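Local structure of protein induced by osmotic stress (Scheffersomyces stipitis, 5YWN) at residues 142-147 / 305-310; 169-174 / 189-194; 35-38 / 43-46; 40-43 / 49-52; 217-222 / 269-274. The protein probably catalyses the NADPH-dependent asymmetric reduction of ketones, including haloketones, as a Rossmann-fold member of the dihydroflavonol-4-reductase subfamily. The protein carries 1 engineered substitution. One frame throughout, in Å; residues are numbered along the deposited sequence.

Contact 1 (142-147 / 305-310); sequences LSEASW and KKTKKI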
# COMPACT_ATOMS: atom_id res chain seq x y z
N LEU A 142 -10.86 15.43 1.14
CA LEU A 142 -9.67 15.08 1.87
C LEU A 142 -8.43 15.83 1.42
O LEU A 142 -8.29 16.19 0.28
CB LEU A 142 -9.38 13.60 1.81
CG LEU A 142 -10.43 12.62 2.25
CD1 LEU A 142 -9.95 11.20 2.25
CD2 LEU A 142 -11.08 13.01 3.53
N SER A 143 -7.53 16.00 2.39
CA SER A 143 -6.20 16.57 2.22
C SER A 143 -5.16 15.87 3.07
O SER A 143 -5.47 15.03 3.82
CB SER A 143 -6.19 18.05 2.54
OG SER A 143 -6.05 18.29 3.88
N GLU A 144 -3.91 16.29 2.91
CA GLU A 144 -2.83 15.80 3.70
C GLU A 144 -3.00 16.11 5.19
O GLU A 144 -2.37 15.54 5.98
CB GLU A 144 -1.50 16.29 3.19
CG GLU A 144 -1.13 15.89 1.77
CD GLU A 144 -1.69 16.82 0.71
OE1 GLU A 144 -2.41 17.70 1.08
OE2 GLU A 144 -1.41 16.63 -0.46
N ALA A 145 -3.81 17.10 5.52
CA ALA A 145 -4.17 17.44 6.88
C ALA A 145 -5.25 16.58 7.58
O ALA A 145 -5.46 16.72 8.73
CB ALA A 145 -4.57 18.88 6.94
N SER A 146 -5.95 15.77 6.84
CA SER A 146 -7.09 15.04 7.31
C SER A 146 -6.73 13.88 8.22
O SER A 146 -5.87 13.15 7.94
CB SER A 146 -7.93 14.51 6.14
OG SER A 146 -8.27 15.46 5.22
N TRP A 147 -7.44 13.78 9.32
CA TRP A 147 -7.32 12.69 10.26
C TRP A 147 -8.67 12.06 10.58
O TRP A 147 -9.63 12.73 10.74
CB TRP A 147 -6.60 13.14 11.52
CG TRP A 147 -5.14 13.27 11.39
CD1 TRP A 147 -4.46 14.39 11.19
CD2 TRP A 147 -4.17 12.23 11.45
NE1 TRP A 147 -3.14 14.15 11.14
CE2 TRP A 147 -2.93 12.81 11.28
CE3 TRP A 147 -4.23 10.86 11.62
CZ2 TRP A 147 -1.78 12.08 11.27
CZ3 TRP A 147 -3.12 10.16 11.61
CH2 TRP A 147 -1.89 10.76 11.43
N LYS A 305 -2.85 18.62 -3.70
CA LYS A 305 -1.99 19.54 -4.42
C LYS A 305 -0.57 19.53 -3.93
O LYS A 305 0.32 19.46 -4.69
CB LYS A 305 -2.56 20.96 -4.39
CG LYS A 305 -3.82 21.10 -5.22
CD LYS A 305 -4.31 22.53 -5.40
CE LYS A 305 -4.33 23.35 -4.13
NZ LYS A 305 -5.26 22.91 -3.08
N LYS A 306 -0.40 19.50 -2.63
CA LYS A 306 0.90 19.44 -2.04
C LYS A 306 1.66 18.15 -2.43
O LYS A 306 2.77 18.18 -2.80
CB LYS A 306 0.76 19.52 -0.52
CG LYS A 306 2.07 19.55 0.22
CD LYS A 306 1.93 19.52 1.72
CE LYS A 306 1.59 20.87 2.31
NZ LYS A 306 2.01 21.00 3.71
N THR A 307 0.97 17.03 -2.35
CA THR A 307 1.55 15.77 -2.66
C THR A 307 2.01 15.75 -4.12
O THR A 307 3.10 15.40 -4.39
CB THR A 307 0.58 14.61 -2.34
OG1 THR A 307 0.42 14.49 -0.95
CG2 THR A 307 1.04 13.32 -2.89
N LYS A 308 1.17 16.21 -5.02
CA LYS A 308 1.49 16.22 -6.45
C LYS A 308 2.70 17.09 -6.76
O LYS A 308 3.53 16.71 -7.52
CB LYS A 308 0.31 16.67 -7.29
CG LYS A 308 -0.83 15.70 -7.38
CD LYS A 308 -0.37 14.35 -7.78
CE LYS A 308 -0.22 14.23 -9.29
NZ LYS A 308 -1.52 14.51 -9.92
N LYS A 309 2.78 18.25 -6.13
CA LYS A 309 3.93 19.12 -6.24
C LYS A 309 5.21 18.47 -5.71
O LYS A 309 6.19 18.58 -6.32
CB LYS A 309 3.68 20.41 -5.49
CG LYS A 309 4.82 21.41 -5.50
CD LYS A 309 4.97 22.06 -6.83
CE LYS A 309 5.51 23.47 -6.74
NZ LYS A 309 5.62 24.03 -8.08
N ILE A 310 5.14 17.82 -4.58
CA ILE A 310 6.27 17.13 -4.08
C ILE A 310 6.70 15.96 -4.97
O ILE A 310 7.82 15.82 -5.27
CB ILE A 310 6.03 16.66 -2.64
CG1 ILE A 310 5.98 17.83 -1.68
CG2 ILE A 310 7.12 15.72 -2.16
CD1 ILE A 310 5.46 17.46 -0.37
O HOH W 1 -2.48 19.89 -0.84

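Contact 2 (169-174 / 189-194); sequences FAERAA and TVNPVY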
# COMPACT_ATOMS: atom_id res chain seq x y z
N PHE A 169 -4.11 4.83 14.08
CA PHE A 169 -3.32 4.71 15.29
C PHE A 169 -1.82 4.43 15.13
O PHE A 169 -1.03 5.01 15.76
CB PHE A 169 -4.02 3.88 16.36
CG PHE A 169 -5.34 4.45 16.74
CD1 PHE A 169 -5.41 5.60 17.43
CD2 PHE A 169 -6.48 3.89 16.30
CE1 PHE A 169 -6.63 6.17 17.72
CE2 PHE A 169 -7.69 4.45 16.57
CZ PHE A 169 -7.77 5.59 17.28
N ALA A 170 -1.49 3.56 14.22
CA ALA A 170 -0.12 3.34 13.89
C ALA A 170 0.53 4.59 13.34
O ALA A 170 1.53 4.94 13.81
CB ALA A 170 0.02 2.21 12.94
N GLU A 171 -0.10 5.29 12.41
CA GLU A 171 0.43 6.52 11.88
C GLU A 171 0.60 7.64 12.91
O GLU A 171 1.60 8.25 12.96
CB GLU A 171 -0.32 7.03 10.65
CG GLU A 171 0.45 8.08 9.85
CD GLU A 171 -0.32 8.93 8.85
OE1 GLU A 171 -1.32 8.53 8.32
OE2 GLU A 171 0.14 10.02 8.61
N ARG A 172 -0.39 7.81 13.77
CA ARG A 172 -0.31 8.73 14.87
C ARG A 172 0.87 8.36 15.79
O ARG A 172 1.59 9.17 16.19
CB ARG A 172 -1.60 8.76 15.64
CG ARG A 172 -2.75 9.53 15.04
CD ARG A 172 -3.93 9.47 15.98
NE ARG A 172 -5.20 9.93 15.47
CZ ARG A 172 -5.54 11.18 15.29
NH1 ARG A 172 -6.71 11.48 14.84
NH2 ARG A 172 -4.72 12.13 15.57
N ALA A 173 1.04 7.09 16.05
CA ALA A 173 2.11 6.61 16.85
C ALA A 173 3.47 6.92 16.23
O ALA A 173 4.34 7.32 16.89
CB ALA A 173 1.96 5.15 17.12
N ALA A 174 3.58 6.77 14.93
CA ALA A 174 4.80 7.08 14.22
C ALA A 174 5.16 8.58 14.36
O ALA A 174 6.22 8.90 14.74
CB ALA A 174 4.69 6.68 12.78
N THR A 189 5.19 9.75 5.39
CA THR A 189 4.17 8.74 5.19
C THR A 189 3.62 8.79 3.80
O THR A 189 3.61 9.80 3.19
CB THR A 189 2.98 8.78 6.21
OG1 THR A 189 2.10 9.85 5.92
CG2 THR A 189 3.45 8.86 7.63
N VAL A 190 3.15 7.66 3.35
CA VAL A 190 2.40 7.54 2.12
C VAL A 190 0.99 7.01 2.42
O VAL A 190 0.83 6.01 3.02
CB VAL A 190 3.16 6.73 1.09
CG1 VAL A 190 2.35 6.56 -0.16
CG2 VAL A 190 4.49 7.35 0.80
N ASN A 191 -0.01 7.72 1.97
CA ASN A 191 -1.40 7.47 2.31
C ASN A 191 -2.25 7.17 1.05
O ASN A 191 -2.84 8.01 0.45
CB ASN A 191 -1.99 8.63 3.12
CG ASN A 191 -1.26 8.89 4.40
OD1 ASN A 191 -0.13 9.19 4.40
ND2 ASN A 191 -1.93 8.74 5.48
N PRO A 192 -2.21 5.93 0.61
CA PRO A 192 -2.94 5.53 -0.58
C PRO A 192 -4.41 5.19 -0.39
O PRO A 192 -4.82 4.77 0.63
CB PRO A 192 -2.19 4.30 -1.07
CG PRO A 192 -1.17 4.06 -0.11
CD PRO A 192 -1.40 4.84 1.10
N VAL A 193 -5.13 5.33 -1.48
CA VAL A 193 -6.45 4.79 -1.69
C VAL A 193 -6.37 3.35 -2.22
O VAL A 193 -5.37 2.73 -2.09
CB VAL A 193 -7.31 5.70 -2.61
CG1 VAL A 193 -7.41 7.07 -2.02
CG2 VAL A 193 -6.74 5.73 -4.00
N TYR A 194 -7.43 2.83 -2.80
CA TYR A 194 -7.39 1.49 -3.35
C TYR A 194 -6.28 1.37 -4.41
O TYR A 194 -6.16 2.16 -5.28
CB TYR A 194 -8.70 1.09 -4.01
CG TYR A 194 -9.83 0.79 -3.11
CD1 TYR A 194 -9.84 -0.32 -2.35
CD2 TYR A 194 -10.90 1.61 -3.05
CE1 TYR A 194 -10.86 -0.62 -1.53
CE2 TYR A 194 -11.96 1.34 -2.22
CZ TYR A 194 -11.92 0.21 -1.45
OH TYR A 194 -12.95 -0.11 -0.65

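Contact 3 (35-38 / 43-46); sequences SEEK and KKLY. With NAP (NADP nicotinamide-adenine-dinucleotide phosphate), chain B.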
# COMPACT_ATOMS: atom_id res chain seq x y z
N SER A 35 8.62 -15.99 7.00
CA SER A 35 9.21 -17.30 6.94
C SER A 35 10.43 -17.40 6.03
O SER A 35 10.56 -16.69 5.08
CB SER A 35 8.19 -18.33 6.51
OG SER A 35 8.10 -18.41 5.13
N GLU A 36 11.23 -18.40 6.30
CA GLU A 36 12.39 -18.63 5.52
C GLU A 36 12.06 -18.91 4.06
O GLU A 36 12.63 -18.33 3.23
CB GLU A 36 13.14 -19.80 6.15
CG GLU A 36 14.44 -20.18 5.55
CD GLU A 36 15.43 -19.06 5.39
OE1 GLU A 36 15.66 -18.31 6.30
OE2 GLU A 36 16.02 -18.98 4.31
N GLU A 37 11.10 -19.75 3.79
CA GLU A 37 10.76 -20.08 2.42
C GLU A 37 10.24 -18.89 1.66
O GLU A 37 10.52 -18.75 0.54
CB GLU A 37 9.84 -21.27 2.29
CG GLU A 37 9.55 -21.65 0.85
CD GLU A 37 10.79 -21.85 -0.04
OE1 GLU A 37 11.66 -22.67 0.26
OE2 GLU A 37 10.89 -21.23 -1.08
N LYS A 38 9.52 -18.04 2.35
CA LYS A 38 9.03 -16.84 1.78
C LYS A 38 10.19 -15.97 1.33
O LYS A 38 10.17 -15.41 0.27
CB LYS A 38 8.10 -16.11 2.74
CG LYS A 38 6.67 -16.59 2.79
CD LYS A 38 5.90 -15.92 3.87
CE LYS A 38 4.48 -16.39 4.00
NZ LYS A 38 3.74 -15.87 5.16
N LYS A 43 14.14 -14.18 -3.04
CA LYS A 43 15.50 -14.18 -3.48
C LYS A 43 15.66 -14.75 -4.87
O LYS A 43 16.36 -14.19 -5.64
CB LYS A 43 16.37 -14.93 -2.50
CG LYS A 43 17.83 -14.98 -2.86
CD LYS A 43 18.52 -13.69 -2.56
CE LYS A 43 19.99 -13.79 -2.82
NZ LYS A 43 20.68 -12.51 -2.78
N LYS A 44 14.95 -15.81 -5.20
CA LYS A 44 14.98 -16.35 -6.54
C LYS A 44 14.44 -15.38 -7.58
O LYS A 44 14.93 -15.31 -8.66
CB LYS A 44 14.23 -17.66 -6.64
CG LYS A 44 14.72 -18.76 -5.75
CD LYS A 44 14.00 -20.07 -5.97
CE LYS A 44 12.72 -20.21 -5.15
NZ LYS A 44 12.80 -20.49 -3.69
N LEU A 45 13.37 -14.71 -7.26
CA LEU A 45 12.80 -13.69 -8.11
C LEU A 45 13.63 -12.43 -8.29
O LEU A 45 13.74 -11.95 -9.35
CB LEU A 45 11.39 -13.34 -7.65
CG LEU A 45 10.41 -14.49 -7.64
CD1 LEU A 45 9.09 -14.20 -6.94
CD2 LEU A 45 10.23 -15.06 -9.04
N TYR A 46 14.20 -11.92 -7.23
CA TYR A 46 14.89 -10.64 -7.27
C TYR A 46 16.42 -10.62 -7.42
O TYR A 46 16.97 -9.61 -7.70
CB TYR A 46 14.41 -9.76 -6.14
CG TYR A 46 12.98 -9.41 -6.31
CD1 TYR A 46 12.60 -8.55 -7.29
CD2 TYR A 46 12.03 -10.00 -5.57
CE1 TYR A 46 11.29 -8.25 -7.51
CE2 TYR A 46 10.72 -9.71 -5.77
CZ TYR A 46 10.35 -8.85 -6.75
OH TYR A 46 9.06 -8.57 -6.94
PA NAP B . -0.91 -7.37 1.27
O1A NAP B . -0.66 -7.61 -0.20
O2A NAP B . -1.67 -8.40 2.08
O5B NAP B . 0.50 -7.10 1.99
C5B NAP B . 0.64 -7.28 3.40
C4B NAP B . 2.01 -7.89 3.70
O4B NAP B . 2.38 -7.61 5.05
C3B NAP B . 1.99 -9.41 3.54
O3B NAP B . 2.91 -9.82 2.52
C2B NAP B . 2.38 -9.99 4.88
O2B NAP B . 3.56 -10.78 4.76
C1B NAP B . 2.62 -8.80 5.80
N9A NAP B . 1.69 -8.86 6.96
C8A NAP B . 0.35 -8.76 6.90
N7A NAP B . -0.19 -8.86 8.14
C5A NAP B . 0.81 -9.03 9.02
C6A NAP B . 0.94 -9.21 10.49
N6A NAP B . -0.16 -9.22 11.28
N1A NAP B . 2.18 -9.35 11.00
C2A NAP B . 3.28 -9.35 10.22
N3A NAP B . 3.23 -9.19 8.89
C4A NAP B . 2.05 -9.03 8.24
O3 NAP B . -1.66 -5.95 1.43
PN NAP B . -1.37 -4.75 0.40
O1N NAP B . -2.65 -4.42 -0.32
O2N NAP B . -0.13 -5.10 -0.39
O5D NAP B . -1.02 -3.53 1.38
C5D NAP B . 0.33 -3.11 1.57
C4D NAP B . 0.39 -1.97 2.58
O4D NAP B . -0.08 -0.76 1.99
C3D NAP B . -0.47 -2.26 3.80
O3D NAP B . 0.34 -2.35 4.98
C2D NAP B . -1.44 -1.11 3.91
O2D NAP B . -1.31 -0.44 5.17
C1D NAP B . -1.12 -0.16 2.76
N1N NAP B . -2.31 0.06 1.94
C2N NAP B . -2.55 -0.73 0.89
C3N NAP B . -3.67 -0.54 0.09
C7N NAP B . -3.93 -1.43 -1.09
O7N NAP B . -5.02 -1.42 -1.62
N7N NAP B . -2.94 -2.22 -1.52
C4N NAP B . -4.56 0.48 0.40
C5N NAP B . -4.29 1.29 1.50
C6N NAP B . -3.15 1.05 2.26
P2B NAP B . 3.46 -12.36 4.45
O1X NAP B . 4.72 -12.93 5.06
O2X NAP B . 2.19 -12.78 5.15
O3X NAP B . 3.40 -12.43 2.95

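Contact 4 (40-43 / 49-52); sequences ANLK and DFSY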
# COMPACT_ATOMS: atom_id res chain seq x y z
N ALA A 40 13.26 -17.06 0.64
CA ALA A 40 13.94 -17.78 -0.38
C ALA A 40 13.25 -17.60 -1.71
O ALA A 40 13.91 -17.42 -2.66
CB ALA A 40 14.06 -19.25 -0.04
N ASN A 41 11.93 -17.61 -1.74
CA ASN A 41 11.24 -17.39 -2.99
C ASN A 41 11.54 -16.03 -3.56
O ASN A 41 11.81 -15.92 -4.69
CB ASN A 41 9.75 -17.56 -2.86
CG ASN A 41 9.00 -17.22 -4.13
OD1 ASN A 41 9.36 -17.65 -5.19
ND2 ASN A 41 7.94 -16.49 -4.01
N LEU A 42 11.53 -15.00 -2.73
CA LEU A 42 11.83 -13.66 -3.16
C LEU A 42 13.23 -13.51 -3.69
O LEU A 42 13.46 -12.85 -4.65
CB LEU A 42 11.57 -12.67 -2.05
CG LEU A 42 10.14 -12.45 -1.61
CD1 LEU A 42 10.10 -11.43 -0.47
CD2 LEU A 42 9.27 -12.02 -2.75
N LYS A 43 14.14 -14.18 -3.04
CA LYS A 43 15.50 -14.18 -3.48
C LYS A 43 15.66 -14.75 -4.87
O LYS A 43 16.36 -14.19 -5.64
CB LYS A 43 16.37 -14.93 -2.50
CG LYS A 43 17.83 -14.98 -2.86
CD LYS A 43 18.52 -13.69 -2.56
CE LYS A 43 19.99 -13.79 -2.82
NZ LYS A 43 20.68 -12.51 -2.78
N ASP A 49 21.06 -8.59 -5.47
CA ASP A 49 20.98 -7.34 -4.73
C ASP A 49 19.86 -7.35 -3.70
O ASP A 49 19.60 -6.40 -3.06
CB ASP A 49 20.91 -6.17 -5.68
CG ASP A 49 22.24 -5.82 -6.29
OD1 ASP A 49 23.28 -6.32 -5.82
OD2 ASP A 49 22.26 -5.03 -7.22
N PHE A 50 19.21 -8.48 -3.56
CA PHE A 50 18.18 -8.64 -2.60
C PHE A 50 18.54 -9.64 -1.51
O PHE A 50 18.89 -10.74 -1.78
CB PHE A 50 16.89 -9.13 -3.24
CG PHE A 50 15.80 -9.40 -2.26
CD1 PHE A 50 15.00 -8.40 -1.81
CD2 PHE A 50 15.59 -10.64 -1.77
CE1 PHE A 50 14.01 -8.62 -0.91
CE2 PHE A 50 14.61 -10.88 -0.84
CZ PHE A 50 13.81 -9.87 -0.42
N SER A 51 18.38 -9.24 -0.28
CA SER A 51 18.51 -10.15 0.82
C SER A 51 17.35 -10.02 1.81
O SER A 51 16.64 -9.11 1.75
CB SER A 51 19.87 -10.08 1.46
OG SER A 51 20.19 -8.85 1.93
N TYR A 52 17.16 -11.02 2.64
CA TYR A 52 16.05 -11.08 3.53
C TYR A 52 16.42 -11.47 4.96
O TYR A 52 17.42 -12.10 5.19
CB TYR A 52 14.97 -12.02 3.00
CG TYR A 52 15.36 -13.47 2.93
CD1 TYR A 52 16.04 -13.96 1.86
CD2 TYR A 52 15.06 -14.31 3.93
CE1 TYR A 52 16.41 -15.26 1.81
CE2 TYR A 52 15.42 -15.60 3.88
CZ TYR A 52 16.09 -16.06 2.81
OH TYR A 52 16.42 -17.33 2.80

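Contact 5 (217-222 / 269-274); sequences NSVLKL and QTLLDV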
# COMPACT_ATOMS: atom_id res chain seq x y z
N ASN A 217 -9.35 -7.61 -10.88
CA ASN A 217 -9.18 -8.91 -11.47
C ASN A 217 -10.35 -9.90 -11.38
O ASN A 217 -10.53 -10.72 -12.22
CB ASN A 217 -7.84 -9.48 -11.08
CG ASN A 217 -6.71 -8.54 -11.41
OD1 ASN A 217 -6.70 -7.93 -12.42
ND2 ASN A 217 -5.77 -8.46 -10.56
N SER A 218 -11.17 -9.72 -10.38
CA SER A 218 -12.36 -10.49 -10.19
C SER A 218 -13.39 -10.33 -11.33
O SER A 218 -14.22 -11.15 -11.48
CB SER A 218 -12.99 -10.13 -8.86
OG SER A 218 -13.47 -8.83 -8.86
N VAL A 219 -13.27 -9.28 -12.11
CA VAL A 219 -14.21 -9.06 -13.17
C VAL A 219 -14.20 -10.21 -14.15
O VAL A 219 -15.14 -10.46 -14.75
CB VAL A 219 -14.03 -7.74 -13.93
CG1 VAL A 219 -13.88 -6.59 -13.02
CG2 VAL A 219 -12.88 -7.79 -14.89
N LEU A 220 -13.07 -10.85 -14.28
CA LEU A 220 -12.86 -11.99 -15.12
C LEU A 220 -13.70 -13.19 -14.69
O LEU A 220 -13.97 -14.04 -15.44
CB LEU A 220 -11.39 -12.34 -15.19
CG LEU A 220 -10.46 -11.27 -15.74
CD1 LEU A 220 -9.08 -11.79 -16.02
CD2 LEU A 220 -11.05 -10.68 -16.99
N LYS A 221 -14.11 -13.21 -13.45
CA LYS A 221 -14.96 -14.25 -12.94
C LYS A 221 -16.46 -14.01 -13.09
O LYS A 221 -17.25 -14.87 -12.77
CB LYS A 221 -14.61 -14.51 -11.53
CG LYS A 221 -13.20 -15.00 -11.37
CD LYS A 221 -12.55 -14.32 -10.21
CE LYS A 221 -11.71 -15.25 -9.41
NZ LYS A 221 -10.33 -14.85 -9.14
N LEU A 222 -16.84 -12.85 -13.57
CA LEU A 222 -18.20 -12.59 -13.84
C LEU A 222 -18.67 -13.39 -15.05
O LEU A 222 -17.91 -13.84 -15.83
CB LEU A 222 -18.45 -11.13 -14.07
CG LEU A 222 -18.15 -10.17 -12.95
CD1 LEU A 222 -18.22 -8.77 -13.48
CD2 LEU A 222 -19.11 -10.34 -11.80
N GLN A 269 -19.23 -0.01 -13.28
CA GLN A 269 -19.45 0.32 -14.67
C GLN A 269 -18.19 0.80 -15.38
O GLN A 269 -17.93 0.39 -16.44
CB GLN A 269 -20.59 1.29 -14.86
CG GLN A 269 -21.06 1.40 -16.28
CD GLN A 269 -21.69 0.15 -16.80
OE1 GLN A 269 -22.69 -0.29 -16.31
NE2 GLN A 269 -21.10 -0.42 -17.79
N THR A 270 -17.42 1.63 -14.70
CA THR A 270 -16.18 2.13 -15.21
C THR A 270 -15.24 0.95 -15.52
O THR A 270 -14.67 0.88 -16.56
CB THR A 270 -15.45 3.02 -14.18
OG1 THR A 270 -16.37 3.80 -13.46
CG2 THR A 270 -14.49 3.92 -14.87
N LEU A 271 -15.17 0.01 -14.59
CA LEU A 271 -14.38 -1.17 -14.72
C LEU A 271 -14.80 -2.08 -15.88
O LEU A 271 -14.00 -2.43 -16.68
CB LEU A 271 -14.45 -1.93 -13.42
CG LEU A 271 -13.85 -3.30 -13.38
CD1 LEU A 271 -12.41 -3.36 -13.82
CD2 LEU A 271 -14.08 -4.06 -12.09
N LEU A 272 -16.07 -2.36 -15.97
CA LEU A 272 -16.63 -3.14 -17.04
C LEU A 272 -16.40 -2.51 -18.41
O LEU A 272 -16.05 -3.16 -19.33
CB LEU A 272 -18.11 -3.27 -16.81
CG LEU A 272 -18.65 -4.49 -16.10
CD1 LEU A 272 -20.15 -4.49 -16.04
CD2 LEU A 272 -18.14 -5.75 -16.73
N ASP A 273 -16.56 -1.22 -18.50
CA ASP A 273 -16.40 -0.52 -19.73
C ASP A 273 -14.97 -0.64 -20.24
O ASP A 273 -14.77 -0.80 -21.38
CB ASP A 273 -16.85 0.94 -19.61
CG ASP A 273 -18.41 1.10 -19.48
OD1 ASP A 273 -19.15 0.21 -19.79
OD2 ASP A 273 -18.83 2.14 -19.06
N VAL A 274 -14.01 -0.52 -19.36
CA VAL A 274 -12.65 -0.66 -19.75
C VAL A 274 -12.31 -2.05 -20.23
O VAL A 274 -11.79 -2.20 -21.25
CB VAL A 274 -11.73 -0.17 -18.61
CG1 VAL A 274 -10.31 -0.70 -18.71
CG2 VAL A 274 -11.74 1.34 -18.50

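Contact 1 (142-147 / 305-310)
Glu144 and Thr307 bring their CA atoms to 7.7 Å where a type I beta turn, Ser143 to Ser146, meets the first turn of helix 305-311. The contact is thus a turn presenting a carboxylate to the N-terminal end of a helix, beside edge strand 258-261 of the Rossmann-fold sheet and away from the cofactor. On the turn's side Glu144 alone reaches across: a bend at chi2 (85°) swings its carboxylate over the helix start. Glu144 OE2 takes two donors from one residue, Thr307 N at 3.1 Å, arriving from above the carboxylate plane, and Thr307 OG1 at 2.9 Å on the anti lone pair. The positive helix end would probably favour the charged carboxylate. Lys306 lays its CB 3.6 Å from Glu144 OE2, while the rest of its chain leads away. Thr307 OG1 also bonds Leu260 N, which ties this junction to strand 258-261. The turn itself is braced by an ST turn, with Ala145 N donating to Ser143 OG, and by Ser143 N donating to Ser146 OG at 3.0 Å. The other carboxylate oxygen works through water: water 1 donates to Glu144 OE1 at 2.9 Å and accepts from Lys306 N at 2.8 Å.

Contact 2 (169-174 / 189-194)
Glu171 OE1 accepts a hydrogen bond from Asn191 ND2 at 2.9 Å, with an N-H...O angle of 152°. The amide uses an N-H lying close to its own plane, yet it meets the carboxylate oxygen from above the carboxylate plane; the two flat groups are turned 61° apart. Thr189 crosses the glutamate at about a right angle, its CG2 resting 3.8 Å from Glu171 CG and 3.6 Å from Glu171 OE2. The threonine hydroxyl is committed within the strand: Thr189 OG1 donates to Asn191 OD1 at 2.8 Å, in the carbonyl plane. That bond fixes the amide's flip and leaves ND2 facing the glutamate. Glu171 spans the distance from the helix because its chain runs extended beyond CG, with CG anti to the backbone N (chi1 -164°). This is helix-on-sheet packing in the Rossmann fold: helix 159-181 lies against strand 186-192, a member of the central parallel sheet. In the next shell, Arg258 forms a salt bridge with Glu171 OE2, Trp175 NE1 bonds the same oxygen, and Ser124 OG bonds OE1, so the buried carboxylate is held at both oxygens. One helical turn before Glu171 stands Lys167, an NADP-binding residue whose side chain is about 6 Å away. Beyond Asn191 the strand runs into Pro192 and Val193, which line the cofactor pocket.

Contact 3 (35-38 / 43-46)
The flat group that makes the contact is the Glu37 carboxylate, met at OE2 by Lys44 NZ at 3.3 Å, a salt bridge with a weak hydrogen bond. The two side chains cross at about a right angle. Both lie on the solvent-exposed flank of helix 36-46, two turns apart, and each must bend to meet: Glu37 at chi2, Lys44 at chi3 and chi4 (-87° and -75°). The ammonium group also makes a weak bond to Ala40 O. The helix belongs to the beta-alpha-beta unit of strand 28-33, helix 36-46 and strand 50-54, whose strand-to-helix junction after strand 28-33 lies beside the 2'-phosphate of the cofactor. Ser35 sits at the N-cap of the helix, Ser35 OG accepting from Lys38 N at 3.1 Å. From this first turn Lys38, extended beyond CG, reaches out to the phosphate of NADP, its NZ donating to O1X at 3.1 Å and its CD lying 3.4 Å from the same oxygen. A methionine in place of Lys38 would probably leave O1X without this positive mate and weaken the hold on the phosphate that marks NADP from NAD. Arg34, just before the N-cap, also hydrogen-bonds the cofactor, through NH1.

Contact 4 (40-43 / 49-52)
Lys43 and Phe50 approach to 6.2 Å between CA atoms as helix 36-46 passes over the start of strand 50-54. Along the strand Phe50 and Tyr52 point toward the helix while Ser51 between them points away. The Phe50 ring takes the deeper place: its CE2 lies 3.7 Å from Leu42 CB, its CZ 4.0 Å from Leu42 CD1, and its CD2 3.9 Å from Lys43 CA. CG anti to the backbone N (chi1 176°) sends this ring to the helix. Tyr52 instead has CG between its backbone N and carbonyl carbon (chi1 66°), and its ring lies against the helix backbone, with Ala40 N 3.6 Å above one face, toward the rim. Lys43 bends at chi2 and runs back to the strand, where NZ donates to Phe50 O at 2.7 Å, tilted from the carbonyl plane; its CD lies 3.1 Å from that oxygen. NZ also bonds Gly47 O, so one ammonium group clamps the helix-to-strand turn. An alanine at Lys43 is likely to deprive the Phe50 and Gly47 carbonyls of this shared donor and let the turn move. Leu42 further touches Thr11, an NADP-binding residue. Such helix-on-strand packing closes a beta-alpha-beta crossover of the Rossmann fold, strand 28-33 to helix 36-46 to the outermost strand 50-54.

Contact 5 (217-222 / 269-274)
Val219 sets CG1 anti to its carbonyl carbon (chi1 -48°), and Leu271 carries CG anti to its backbone N (chi1 172°), so that the two branched ends meet between their backbones. Val219 CG1 packs against the isobutyl group of Leu271, 3.6 Å from CD1; its approach to CD2 is too short to be real, and the fine placing of these methyls is therefore doubtful. The side chains pass at a slant, and both are buried. A second, looser apolar pair lies beside the first: Leu222 CD1 stands 4.4 Å from Leu272 CD2. Although the CB of Leu272 does not face segment 217-222, the end of its chain comes nearer. The backbones stay apart, 7.5 Å between the CA atoms of Val219 and Leu272, and the contact is wholly hydrophobic. Val219 and Leu222 come to the same side because the 3-10 turn 218-221 has a three-residue repeat, with Leu222 N bonded to Val219 O. Elsewhere on the helix, Gln269 NE2 donates to Asp273 OD1 at 2.9 Å from above the carboxylate plane. Bonds from Gln269 to Val288 and Lys290, and from Asp273 to His292, hold the following loop to this helix. Helix 268-278 is joined to that loop by these bonds and packs on the 3-10 turn that follows helix 211-217, while helix 318-332 packs on both partners, touching Leu220 through Val329 and Val274 through Val322, with Ser325 bonded to Asn217.

Contacts 3 and 4 share helix 36-46 and Lys43, their centres 5 Å apart: the helix holds the NADP phosphate through Lys38 and packs on strand 50-54. Contact 2 reaches the same central sheet near its other edge, about 26 Å between centres from contact 4, with the side chain of Asn191 about 8 Å from the cofactor. Contacts 1 and 2 touch directly, Trp147 CH2 lying 3.5 Å from Glu171 CD, and Arg258 bonds both segment 142-147 and Glu171. Contact 1 is farther from NADP, about 14 Å from the side chain of Thr307. Contact 5 stands apart, about 11 Å from contact 2 at the nearest atoms, with the side chains of Leu271 and NADP-binding Ser212 about 12 Å apart.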